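Local structure of adenylate kinase (2XB4) at residues A[83-88]-A[93-98]; A[4-9]-A[185-190]; A[28-31]-A[35-38]. The protein probably catalyses the reversible transfer of the terminal phosphate of ATP to AMP, giving two ADP, and binds a zinc ion. All blocks are in the same frame, centred on the assembly; numbering follows the deposited sequence.

Interaction 1. Residues A[83-88]-A[93-98]; sequences DGFPRN and QKLFEA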
# COMPACT_ATOMS: atom_id res chain seq x y z
N ASP A 83 -7.91 20.16 -18.82
CA ASP A 83 -8.03 19.86 -17.41
C ASP A 83 -6.58 19.88 -16.88
O ASP A 83 -5.75 19.12 -17.30
CB ASP A 83 -8.66 18.47 -17.36
CG ASP A 83 -8.79 17.91 -16.00
OD1 ASP A 83 -8.30 18.54 -15.05
OD2 ASP A 83 -9.40 16.81 -15.86
N GLY A 84 -6.30 20.74 -15.92
CA GLY A 84 -5.09 20.69 -15.14
C GLY A 84 -4.07 21.73 -15.57
O GLY A 84 -3.00 21.87 -14.96
N PHE A 85 -4.41 22.45 -16.64
CA PHE A 85 -3.57 23.57 -17.13
C PHE A 85 -4.58 24.64 -17.55
O PHE A 85 -5.54 24.30 -18.24
CB PHE A 85 -2.71 23.11 -18.32
CG PHE A 85 -1.80 24.11 -18.79
CD1 PHE A 85 -2.27 25.09 -19.62
CD2 PHE A 85 -0.48 24.17 -18.34
CE1 PHE A 85 -1.45 26.08 -20.05
CE2 PHE A 85 0.39 25.19 -18.77
CZ PHE A 85 -0.08 26.15 -19.64
N PRO A 86 -4.36 25.93 -17.18
CA PRO A 86 -3.19 26.53 -16.53
C PRO A 86 -3.24 26.38 -15.01
O PRO A 86 -4.33 26.23 -14.43
CB PRO A 86 -3.29 28.02 -16.96
CG PRO A 86 -4.80 28.22 -17.09
CD PRO A 86 -5.37 26.94 -17.57
N ARG A 87 -2.10 26.53 -14.37
CA ARG A 87 -2.10 26.48 -12.90
C ARG A 87 -1.84 27.84 -12.23
O ARG A 87 -2.00 28.00 -10.99
CB ARG A 87 -1.00 25.52 -12.42
CG ARG A 87 -1.33 24.01 -12.72
CD ARG A 87 -0.16 23.23 -12.08
NE ARG A 87 -0.51 22.67 -10.76
CZ ARG A 87 0.41 22.28 -9.84
NH1 ARG A 87 1.74 22.47 -10.12
NH2 ARG A 87 0.04 21.71 -8.66
N ASN A 88 -1.36 28.79 -13.02
CA ASN A 88 -1.07 30.10 -12.42
C ASN A 88 -1.46 31.19 -13.43
O ASN A 88 -1.83 30.88 -14.59
CB ASN A 88 0.43 30.17 -11.96
CG ASN A 88 1.46 29.99 -13.14
OD1 ASN A 88 1.27 30.50 -14.23
ND2 ASN A 88 2.56 29.26 -12.89
N GLN A 93 -2.71 33.77 -18.76
CA GLN A 93 -2.77 34.88 -19.72
C GLN A 93 -2.00 34.43 -21.04
O GLN A 93 -2.43 34.71 -22.17
CB GLN A 93 -2.10 36.13 -19.15
CG GLN A 93 -2.01 37.20 -20.21
CD GLN A 93 -1.47 38.50 -19.64
OE1 GLN A 93 -1.24 38.61 -18.42
NE2 GLN A 93 -1.23 39.48 -20.51
N LYS A 94 -0.87 33.76 -20.90
CA LYS A 94 -0.12 33.30 -22.15
C LYS A 94 -1.02 32.35 -22.95
O LYS A 94 -1.06 32.42 -24.23
CB LYS A 94 1.23 32.64 -21.81
CG LYS A 94 2.17 33.76 -21.32
CD LYS A 94 3.51 33.12 -20.78
CE LYS A 94 4.65 34.18 -20.89
NZ LYS A 94 5.65 33.77 -19.89
N LEU A 95 -1.75 31.50 -22.23
CA LEU A 95 -2.67 30.57 -22.92
C LEU A 95 -3.80 31.33 -23.65
O LEU A 95 -4.11 31.06 -24.81
CB LEU A 95 -3.29 29.55 -21.95
CG LEU A 95 -4.39 28.57 -22.48
CD1 LEU A 95 -3.71 27.56 -23.46
CD2 LEU A 95 -4.97 27.73 -21.34
N PHE A 96 -4.43 32.27 -22.95
CA PHE A 96 -5.45 33.06 -23.60
C PHE A 96 -4.92 33.77 -24.90
O PHE A 96 -5.57 33.73 -25.95
CB PHE A 96 -6.01 34.09 -22.63
CG PHE A 96 -7.07 34.92 -23.25
CD1 PHE A 96 -8.29 34.34 -23.65
CD2 PHE A 96 -6.84 36.27 -23.51
CE1 PHE A 96 -9.27 35.17 -24.31
CE2 PHE A 96 -7.85 37.08 -24.15
CZ PHE A 96 -9.06 36.48 -24.51
N GLU A 97 -3.73 34.38 -24.84
CA GLU A 97 -3.19 35.10 -26.01
C GLU A 97 -2.87 34.11 -27.14
O GLU A 97 -3.12 34.39 -28.32
CB GLU A 97 -1.94 35.85 -25.59
CG GLU A 97 -2.31 36.97 -24.62
CD GLU A 97 -1.13 37.58 -23.84
OE1 GLU A 97 0.02 37.07 -23.88
OE2 GLU A 97 -1.39 38.58 -23.12
N ALA A 98 -2.41 32.91 -26.76
CA ALA A 98 -2.07 31.87 -27.77
C ALA A 98 -3.34 31.33 -28.45
O ALA A 98 -3.35 31.04 -29.69
CB ALA A 98 -1.24 30.73 -27.11
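Pro86 and Leu95 form the closest backbone pair, their CA atoms 7.6 Å apart, where the non-helical chain that follows strand 80-83 runs past helix 89-101. Contact is made by one branch of Leu95: its CD2 lies 3.9 Å from CD of Pro86 and 4.1 Å from CE1 of Phe85. That methyl meets the Phe85 ring at its edge, near the ring plane, and the two side chains run past each other in opposite directions, whereas the pyrrolidine crosses the leucine at about a right angle. Phe85 reaches this position because CG is anti to its backbone N (chi1 -176°), which carries the end of the ring nearer the helix than its first bond would suggest. Gly84 to Arg87 are predicted to bind AMP, and the peptide bond before Pro86 is cis, a bend that probably helps to bring CB of Pro86 over one face of the Phe85 ring, 4.0 Å above its plane and toward the rim. Asn88 then occupies the N-cap of helix 89-101, its OD1 accepting from the backbone N of Gln91. Helix 61-75 packs on the Phe85 ring through Thr64 and Ile65, while Tyr191 of helix 184-192 touches both Pro86 and Leu95.

Interaction 2. Residues A[4-9]-A[185-190]; sequences LIFGPN and LAAAYY. With SRT (S,R meso-tartaric acid), chain C.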
# COMPACT_ATOMS: atom_id res chain seq x y z
N LEU A 4 -12.58 24.78 -20.41
CA LEU A 4 -11.46 24.69 -19.44
C LEU A 4 -12.15 24.27 -18.13
O LEU A 4 -13.22 24.79 -17.86
CB LEU A 4 -10.84 26.09 -19.10
CG LEU A 4 -9.77 26.57 -20.07
CD1 LEU A 4 -10.53 27.00 -21.30
CD2 LEU A 4 -9.04 27.75 -19.47
N ILE A 5 -11.60 23.32 -17.39
CA ILE A 5 -12.18 22.98 -16.09
C ILE A 5 -11.15 23.20 -14.98
O ILE A 5 -9.96 22.84 -15.13
CB ILE A 5 -12.75 21.52 -16.10
CG1 ILE A 5 -13.52 21.17 -14.79
CG2 ILE A 5 -11.65 20.48 -16.43
CD1 ILE A 5 -14.41 19.87 -14.99
N PHE A 6 -11.59 23.82 -13.88
CA PHE A 6 -10.73 23.99 -12.71
C PHE A 6 -11.37 23.31 -11.45
O PHE A 6 -12.57 23.48 -11.16
CB PHE A 6 -10.56 25.50 -12.38
CG PHE A 6 -9.85 26.31 -13.46
CD1 PHE A 6 -8.45 26.43 -13.46
CD2 PHE A 6 -10.58 26.91 -14.48
CE1 PHE A 6 -7.77 27.25 -14.44
CE2 PHE A 6 -9.97 27.68 -15.47
CZ PHE A 6 -8.57 27.87 -15.49
N GLY A 7 -10.52 22.70 -10.61
CA GLY A 7 -10.98 22.35 -9.26
C GLY A 7 -9.79 21.75 -8.47
O GLY A 7 -8.83 21.25 -9.11
N PRO A 8 -9.85 21.80 -7.14
CA PRO A 8 -8.74 21.34 -6.29
C PRO A 8 -8.80 19.82 -6.21
O PRO A 8 -9.87 19.23 -6.50
CB PRO A 8 -9.11 21.86 -4.90
CG PRO A 8 -10.61 22.01 -4.90
CD PRO A 8 -10.95 22.42 -6.36
N ASN A 9 -7.71 19.21 -5.76
CA ASN A 9 -7.82 17.81 -5.33
C ASN A 9 -8.88 17.65 -4.25
O ASN A 9 -8.97 18.52 -3.37
CB ASN A 9 -6.45 17.33 -4.81
CG ASN A 9 -5.41 17.10 -5.99
OD1 ASN A 9 -5.74 17.03 -7.20
ND2 ASN A 9 -4.20 16.95 -5.62
N LEU A 185 -6.68 29.40 -8.41
CA LEU A 185 -7.85 30.23 -8.28
C LEU A 185 -7.69 31.60 -8.96
O LEU A 185 -8.68 32.09 -9.55
CB LEU A 185 -8.27 30.46 -6.76
CG LEU A 185 -9.07 29.36 -6.04
CD1 LEU A 185 -9.51 29.94 -4.66
CD2 LEU A 185 -10.35 28.94 -6.89
N ALA A 186 -6.51 32.25 -8.81
CA ALA A 186 -6.31 33.55 -9.52
C ALA A 186 -6.44 33.28 -11.05
O ALA A 186 -7.02 34.12 -11.74
CB ALA A 186 -4.96 34.12 -9.16
N ALA A 187 -5.94 32.14 -11.55
CA ALA A 187 -6.09 31.83 -12.97
C ALA A 187 -7.56 31.68 -13.39
O ALA A 187 -8.01 32.25 -14.44
CB ALA A 187 -5.27 30.57 -13.40
N ALA A 188 -8.30 30.88 -12.61
CA ALA A 188 -9.76 30.69 -12.85
C ALA A 188 -10.49 32.05 -12.87
O ALA A 188 -11.30 32.33 -13.76
CB ALA A 188 -10.37 29.80 -11.75
N TYR A 189 -10.18 32.92 -11.88
CA TYR A 189 -10.80 34.23 -11.80
C TYR A 189 -10.43 35.19 -12.95
O TYR A 189 -11.21 36.05 -13.29
CB TYR A 189 -10.54 34.93 -10.43
CG TYR A 189 -10.97 34.16 -9.22
CD1 TYR A 189 -11.94 33.11 -9.30
CD2 TYR A 189 -10.48 34.51 -7.95
CE1 TYR A 189 -12.30 32.39 -8.14
CE2 TYR A 189 -10.89 33.85 -6.79
CZ TYR A 189 -11.79 32.81 -6.87
OH TYR A 189 -12.13 32.13 -5.69
N TYR A 190 -9.23 35.07 -13.49
CA TYR A 190 -8.85 35.80 -14.66
C TYR A 190 -9.82 35.44 -15.81
O TYR A 190 -10.30 36.36 -16.54
CB TYR A 190 -7.41 35.44 -14.97
CG TYR A 190 -6.96 35.78 -16.35
CD1 TYR A 190 -6.61 37.13 -16.71
CD2 TYR A 190 -6.79 34.78 -17.31
CE1 TYR A 190 -6.15 37.39 -17.97
CE2 TYR A 190 -6.33 35.10 -18.65
CZ TYR A 190 -6.03 36.37 -18.92
OH TYR A 190 -5.57 36.73 -20.16
O1 SRT C . -11.44 14.12 -5.51
O11 SRT C . -11.81 13.18 -7.54
C1 SRT C . -11.15 13.85 -6.71
C2 SRT C . -10.00 14.68 -7.10
O2 SRT C . -8.81 14.63 -6.34
C3 SRT C . -10.05 15.35 -8.43
O3 SRT C . -10.70 16.48 -7.78
C4 SRT C . -8.73 15.78 -8.91
O4 SRT C . -8.10 14.97 -9.60
O41 SRT C . -8.35 16.92 -8.62
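A buried, essentially apolar contact joins Phe6, at the end of strand 2-6 in the parallel sheet of the CORE domain, to the alanine face of helix 184-192. Ala188 sits over one face of the Phe6 ring: its CB is 4.0 Å from the ring centroid and 15° off the ring normal, a CH-pi contact, and its CA stands 3.9 Å above the plane over the ring centre. Ala187 adds a more oblique touch, its CB lying 4.3 Å from CE1 of Phe6. The ring reaches the helix with CG anti to the carbonyl carbon (chi1 -63°), and the small alanine side chains let the backbones approach to 6.8 Å between the CA atoms of Phe6 and Ala188. Pro86, Val109 and Tyr177 also touch Phe6, which places the ring between strand, loop and helices. Immediately after the strand the chain enters the phosphate-binding P-loop, whose residues Gly10 to Thr15 are predicted to bind ATP. Here meso-tartaric acid lies beside it, with O3 donating a weak hydrogen bond to the carbonyl O of Pro8 (3.1 Å) and further bonds from the backbone N atoms of Gly10 and Lys13. Between strand and helix, dispersion and CH-pi contact thus do the joining, while polar chemistry is found a few residues further on, at the bound meso-tartaric acid.

Interaction 3. Residues A[28-31]-A[35-38]; sequences HIES and FREH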
# COMPACT_ATOMS: atom_id res chain seq x y z
N HIS A 28 -10.71 14.69 -24.00
CA HIS A 28 -10.36 15.13 -22.66
C HIS A 28 -8.86 15.32 -22.62
O HIS A 28 -8.16 14.33 -22.64
CB HIS A 28 -10.76 14.06 -21.61
CG HIS A 28 -10.18 14.32 -20.24
ND1 HIS A 28 -10.57 15.38 -19.45
CD2 HIS A 28 -9.21 13.67 -19.54
CE1 HIS A 28 -9.89 15.36 -18.32
NE2 HIS A 28 -9.05 14.34 -18.35
N ILE A 29 -8.36 16.56 -22.55
CA ILE A 29 -6.96 16.87 -22.65
C ILE A 29 -6.35 17.23 -21.28
O ILE A 29 -6.64 18.24 -20.68
CB ILE A 29 -6.69 18.10 -23.67
CG1 ILE A 29 -7.44 17.94 -25.00
CG2 ILE A 29 -5.17 18.45 -23.84
CD1 ILE A 29 -6.95 16.87 -25.90
N GLU A 30 -5.44 16.39 -20.79
CA GLU A 30 -4.94 16.64 -19.45
C GLU A 30 -3.45 16.84 -19.59
O GLU A 30 -2.75 16.28 -20.54
CB GLU A 30 -5.44 15.57 -18.46
CG GLU A 30 -4.68 14.36 -18.38
CD GLU A 30 -3.41 14.47 -17.46
OE1 GLU A 30 -2.46 13.84 -17.89
OE2 GLU A 30 -3.34 15.11 -16.36
N SER A 31 -2.97 17.72 -18.74
CA SER A 31 -1.66 18.30 -18.87
C SER A 31 -0.62 17.20 -18.92
O SER A 31 0.31 17.28 -19.68
CB SER A 31 -1.45 19.31 -17.70
OG SER A 31 -2.52 19.10 -16.76
N PHE A 35 2.37 16.16 -22.33
CA PHE A 35 3.82 15.83 -22.31
C PHE A 35 4.11 14.48 -22.91
O PHE A 35 5.03 14.34 -23.71
CB PHE A 35 4.43 15.98 -20.88
CG PHE A 35 4.66 17.48 -20.43
CD1 PHE A 35 3.80 18.52 -20.85
CD2 PHE A 35 5.72 17.80 -19.52
CE1 PHE A 35 3.99 19.87 -20.42
CE2 PHE A 35 5.92 19.19 -19.07
CZ PHE A 35 5.05 20.21 -19.54
N ARG A 36 3.38 13.44 -22.55
CA ARG A 36 3.64 12.14 -23.19
C ARG A 36 3.55 12.16 -24.72
O ARG A 36 4.36 11.50 -25.39
CB ARG A 36 2.73 11.04 -22.63
CG ARG A 36 3.18 10.47 -21.31
CD ARG A 36 2.35 9.23 -20.97
NE ARG A 36 0.91 9.51 -20.99
CZ ARG A 36 0.22 10.12 -19.99
NH1 ARG A 36 0.84 10.58 -18.89
NH2 ARG A 36 -1.07 10.30 -20.10
N GLU A 37 2.55 12.83 -25.29
CA GLU A 37 2.49 13.05 -26.74
C GLU A 37 3.78 13.78 -27.28
O GLU A 37 4.33 13.43 -28.31
CB GLU A 37 1.24 13.90 -27.13
CG GLU A 37 1.28 14.47 -28.62
CD GLU A 37 0.07 15.35 -29.07
OE1 GLU A 37 -0.92 15.35 -28.34
OE2 GLU A 37 0.11 16.04 -30.13
N HIS A 38 4.22 14.84 -26.62
CA HIS A 38 5.30 15.64 -27.20
C HIS A 38 6.72 15.17 -26.75
O HIS A 38 7.66 15.02 -27.56
CB HIS A 38 5.09 17.03 -26.77
CG HIS A 38 4.03 17.75 -27.53
ND1 HIS A 38 4.31 18.46 -28.67
CD2 HIS A 38 2.73 17.93 -27.28
CE1 HIS A 38 3.22 19.06 -29.09
NE2 HIS A 38 2.25 18.78 -28.24
O HOH W 1 -2.56 11.33 -18.10
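Ser31 and Phe35 make the close part of this contact, one turn apart at the start of helix 31-40, with their CA atoms 6.9 Å from each other. The carbonyl O of Ser31 lies 3.5 Å from the backbone N of Phe35 and 3.9 Å from CD1 of its ring, which it approaches obliquely. Phe35 keeps CG anti to its carbonyl carbon (chi1 -75°), which holds the ring back toward that preceding turn, and Val59 packs against it. The looser side is polar and bridged by solvent. Arg36 curls its guanidinium toward Glu30, yet the nearest charged atoms, OE1 of Glu30 and NH2 of Arg36, stay 4.4 Å apart, too far for a salt bridge. A water spans the gap: it meets the guanidinium at its edge, in plane, accepting from NH2 of Arg36 at 2.7 Å, and donates to OE1 of Glu30, whose exact position is less certain. The carboxylate is also engaged by the helix start, because Glu30 is the N-cap residue and its OE1 accepts from the backbone N of Gly33. Ser31 and Arg36 are both predicted to bind AMP, and this strand-to-helix turn opens the predicted NMP-binding region of adenylate kinases.

From the N terminus, residues 4-9 come first, and interaction 2 is completed only at 185-190, closing a loop of 175 residues that contains both other contacts. Within it, interaction 3 closes a short turn between strand 27-30 and helix 31-40; interaction 1 follows in series, folding the chain after strand 80-83 onto helix 89-101. None of the three cross. Interactions 1 and 3 meet where neighbouring strands pair, with N of Asp83 2.9 Å from O of Ile29. Interactions 1 and 2 touch directly, as between O of Pro86 and CE1 of Phe6 (3.6 Å). Interactions 2 and 3 do not touch, although both reach the same parallel sheet; their centres are about 18 Å apart.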